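Long-range contact in extracellular sialidase/neuraminidase, putative (Aspergillus fumigatus, PDB 2XZI), which acts as a KDNase, a sialidase-family glycoside hydrolase that probably releases terminal deaminated sialic acid (KDN) from glycoconjugates: residues H152-E157 / P168-K173. Residues are numbered along the deposited sequence; the frame is centred on the assembly and turned at random.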
ATOM      1  N   HIS A 152      10.874  13.187   5.480  1.00  6.89           N
ATOM      2  CA  HIS A 152      10.742  13.905   4.196  1.00  7.42           C
ATOM      3  C   HIS A 152       9.748  13.202   3.300  1.00  6.86           C
ATOM      4  O   HIS A 152       9.446  12.037   3.514  1.00  7.10           O
ATOM      5  CB  HIS A 152      12.096  13.996   3.481  1.00  7.33           C
ATOM      6  CG  HIS A 152      13.073  14.900   4.161  1.00  6.68           C
ATOM      7  ND1 HIS A 152      13.715  15.925   3.497  1.00  9.81           N
ATOM      8  CD2 HIS A 152      13.525  14.935   5.439  1.00  8.77           C
ATOM      9  CE1 HIS A 152      14.504  16.566   4.341  1.00  9.25           C
ATOM     10  NE2 HIS A 152      14.418  15.979   5.521  1.00  9.02           N
ATOM     11  N   LEU A 153       9.242  13.940   2.320  1.00  7.02           N
ATOM     12  CA  LEU A 153       8.332  13.442   1.311  1.00  6.66           C
ATOM     13  C   LEU A 153       9.003  13.627  -0.030  1.00  7.39           C
ATOM     14  O   LEU A 153       9.368  14.750  -0.409  1.00  7.60           O
ATOM     15  CB  LEU A 153       7.006  14.217   1.351  1.00  6.61           C
ATOM     16  CG  LEU A 153       5.984  13.797   0.285  1.00  7.67           C
ATOM     17  CD1 LEU A 153       5.337  12.497   0.717  1.00  9.10           C
ATOM     18  CD2 LEU A 153       4.937  14.838   0.114  1.00 12.36           C
ATOM     19  N   TYR A 154       9.197  12.514  -0.728  1.00  6.47           N
ATOM     20  CA  TYR A 154       9.842  12.479  -2.024  1.00  6.19           C
ATOM     21  C   TYR A 154       8.894  12.039  -3.123  1.00  5.77           C
ATOM     22  O   TYR A 154       7.924  11.316  -2.873  1.00  6.37           O
ATOM     23  CB  TYR A 154      11.005  11.508  -1.947  1.00  6.11           C
ATOM     24  CG  TYR A 154      12.295  12.124  -1.438  1.00  6.13           C
ATOM     25  CD1 TYR A 154      12.600  12.162  -0.070  1.00  6.24           C
ATOM     26  CD2 TYR A 154      13.226  12.649  -2.327  1.00  6.42           C
ATOM     27  CE1 TYR A 154      13.806  12.698   0.379  1.00  8.55           C
ATOM     28  CE2 TYR A 154      14.438  13.190  -1.868  1.00  6.92           C
ATOM     29  CZ  TYR A 154      14.713  13.224  -0.530  1.00  9.22           C
ATOM     30  OH  TYR A 154      15.915  13.757  -0.099  1.00 10.46           O
ATOM     31  N   LEU A 155       9.198  12.456  -4.347  1.00  6.26           N
ATOM     32  CA  LEU A 155       8.447  12.020  -5.517  1.00  5.46           C
ATOM     33  C   LEU A 155       9.381  11.565  -6.619  1.00  6.15           C
ATOM     34  O   LEU A 155      10.298  12.290  -7.006  1.00  6.24           O
ATOM     35  CB  LEU A 155       7.547  13.153  -6.027  1.00  5.75           C
ATOM     36  CG  LEU A 155       6.709  12.848  -7.268  1.00  5.77           C
ATOM     37  CD1 LEU A 155       5.642  11.764  -7.007  1.00  5.89           C
ATOM     38  CD2 LEU A 155       6.059  14.130  -7.799  1.00  8.40           C
ATOM     39  N   THR A 156       9.142  10.356  -7.114  1.00  6.24           N
ATOM     40  CA  THR A 156       9.790   9.880  -8.333  1.00  6.74           C
ATOM     41  C   THR A 156       8.697   9.497  -9.327  1.00  6.72           C
ATOM     42  O   THR A 156       7.519   9.346  -8.961  1.00  7.36           O
ATOM     43  CB  THR A 156      10.756   8.712  -8.034  1.00  6.74           C
ATOM     44  OG1 THR A 156      11.280   8.196  -9.270  1.00  8.00           O
ATOM     45  CG2 THR A 156      10.054   7.587  -7.289  1.00  8.21           C
ATOM     46  N   GLU A 157       9.063   9.384 -10.597  1.00  7.33           N
ATOM     47  CA  GLU A 157       8.103   8.915 -11.585  1.00  7.87           C
ATOM     48  C   GLU A 157       8.785   8.124 -12.678  1.00  7.37           C
ATOM     49  O   GLU A 157      10.005   8.193 -12.840  1.00  7.30           O
ATOM     50  CB  GLU A 157       7.258  10.061 -12.155  1.00  8.99           C
ATOM     51  CG  GLU A 157       8.016  11.057 -13.014  1.00 11.30           C
ATOM     52  CD  GLU A 157       8.844  12.035 -12.213  1.00 14.84           C
ATOM     53  OE1 GLU A 157       8.348  12.535 -11.179  1.00 13.96           O
ATOM     54  OE2 GLU A 157       9.984  12.325 -12.625  1.00 17.26           O
ATOM     55  N   PRO A 168      14.592  10.566  -7.008  1.00 10.06           N
ATOM     56  CA  PRO A 168      13.494  11.188  -6.256  1.00  9.73           C
ATOM     57  C   PRO A 168      13.756  12.648  -5.907  1.00  9.24           C
ATOM     58  O   PRO A 168      14.879  13.000  -5.525  1.00  9.79           O
ATOM     59  CB  PRO A 168      13.405  10.331  -4.994  1.00  9.98           C
ATOM     60  CG  PRO A 168      13.965   8.989  -5.406  1.00 10.30           C
ATOM     61  CD  PRO A 168      15.094   9.347  -6.341  1.00 10.58           C
ATOM     62  N   VAL A 169      12.725  13.470  -6.066  1.00  7.75           N
ATOM     63  CA  VAL A 169      12.790  14.891  -5.762  1.00  8.62           C
ATOM     64  C   VAL A 169      12.136  15.154  -4.405  1.00  7.84           C
ATOM     65  O   VAL A 169      11.049  14.647  -4.104  1.00  8.12           O
ATOM     66  CB  VAL A 169      12.096  15.743  -6.832  1.00  7.71           C
ATOM     67  CG1 VAL A 169      12.184  17.250  -6.473  1.00 10.65           C
ATOM     68  CG2 VAL A 169      12.730  15.494  -8.199  1.00  8.09           C
ATOM     69  N   ASP A 170      12.790  15.968  -3.591  1.00  8.31           N
ATOM     70  CA  ASP A 170      12.326  16.250  -2.229  1.00  8.24           C
ATOM     71  C   ASP A 170      11.256  17.352  -2.263  1.00  8.68           C
ATOM     72  O   ASP A 170      11.534  18.494  -2.633  1.00 10.29           O
ATOM     73  CB  ASP A 170      13.525  16.598  -1.327  1.00  8.85           C
ATOM     74  CG  ASP A 170      13.163  16.685   0.138  1.00 10.04           C
ATOM     75  OD1 ASP A 170      11.979  16.898   0.443  1.00 12.08           O
ATOM     76  OD2 ASP A 170      14.060  16.542   0.982  1.00 10.69           O
ATOM     77  N   LEU A 171      10.027  16.980  -1.917  1.00  8.01           N
ATOM     78  CA  LEU A 171       8.893  17.897  -1.954  1.00  8.68           C
ATOM     79  C   LEU A 171       8.421  18.294  -0.563  1.00  7.82           C
ATOM     80  O   LEU A 171       7.345  18.887  -0.431  1.00  8.77           O
ATOM     81  CB  LEU A 171       7.743  17.336  -2.794  1.00  9.19           C
ATOM     82  CG  LEU A 171       8.015  17.163  -4.296  1.00 10.36           C
ATOM     83  CD1 LEU A 171       6.737  16.807  -5.050  1.00 11.76           C
ATOM     84  CD2 LEU A 171       8.629  18.426  -4.900  1.00 13.91           C
ATOM     85  N   THR A 172       9.241  18.017   0.447  1.00  7.75           N
ATOM     86  CA  THR A 172       8.889  18.260   1.857  1.00  8.24           C
ATOM     87  C   THR A 172       8.459  19.695   2.110  1.00  8.41           C
ATOM     88  O   THR A 172       7.423  19.925   2.738  1.00  8.14           O
ATOM     89  CB  THR A 172      10.062  17.918   2.777  1.00  8.13           C
ATOM     90  OG1 THR A 172      10.449  16.564   2.544  1.00  8.36           O
ATOM     91  CG2 THR A 172       9.686  18.030   4.254  1.00  8.65           C
ATOM     92  N   LYS A 173       9.235  20.656   1.612  1.00  8.50           N
ATOM     93  CA  LYS A 173       8.936  22.058   1.900  1.00  9.60           C
ATOM     94  C   LYS A 173       7.647  22.521   1.238  1.00  9.84           C
ATOM     95  O   LYS A 173       7.013  23.451   1.720  1.00 10.95           O
ATOM     96  CB  LYS A 173      10.101  22.953   1.481  1.00  9.55           C
ATOM     97  CG  LYS A 173      11.356  22.725   2.262  1.00 12.62           C
ATOM     98  CD  LYS A 173      11.233  23.201   3.705  1.00 18.24           C
ATOM     99  CE  LYS A 173      10.954  24.696   3.779  1.00 20.89           C
ATOM    100  NZ  LYS A 173      11.380  25.241   5.098  1.00 24.44           N
TER
HETATM  101  O   HOH W   1      16.555  17.140   0.093  1.00 18.39           O
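H152-E157 and P168-K173 form the outer antiparallel hairpin of one blade of the sialidase beta-propeller, with the edge strand, 169-170, running into a short helix. L155 and V169 make the hydrogen-bonded pair: V169 N donates to L155 O at 2.9 Å, and L155 N returns a bond to V169 O. Beyond the non-hydrogen-bonded pair Y154-D170, L171 N gives its hydrogen to L153 O (2.8 Å).

There the edge strand turns into the helix, and a side chain takes over one backbone bond. L153 N donates to T172 OG1 (2.9 Å), so a threonine hydroxyl stands where a strand carbonyl might. That hydroxyl donates in turn to D170 OD1 at 2.6 Å, on its syn side, while T172 N binds the same oxygen and closes an Asx turn. D170 CG lies anti to the backbone N (chi1 -171°), which carries the carboxylate toward H152. Its OD2 accepts from H152 ND1 at 2.6 Å, met on the syn side, 16° out of the carboxylate plane and close to the imidazole plane, although ring and carboxylate are turned 62° apart. A water donates to OD2 as well. Thus both carboxylate oxygens are gripped twice, which probably favours the charged form of D170.

On the same sheet face D170 CB sits over the Y154 ring, 3.9 Å from its centroid, in a CH-pi contact, and P168 CB touches ring atom CD2 of Y154 at 3.5 Å. On the other face L171 CD1 packs against CB and CD2 of L155.

Inward, strand 152-158 pairs with strand 115-122, whose W121 meets the H152 ring edge-to-face; W147 O accepts from H152 NE2, and L153 reaches across to I207 on strand 205-210 of the neighbouring sheet.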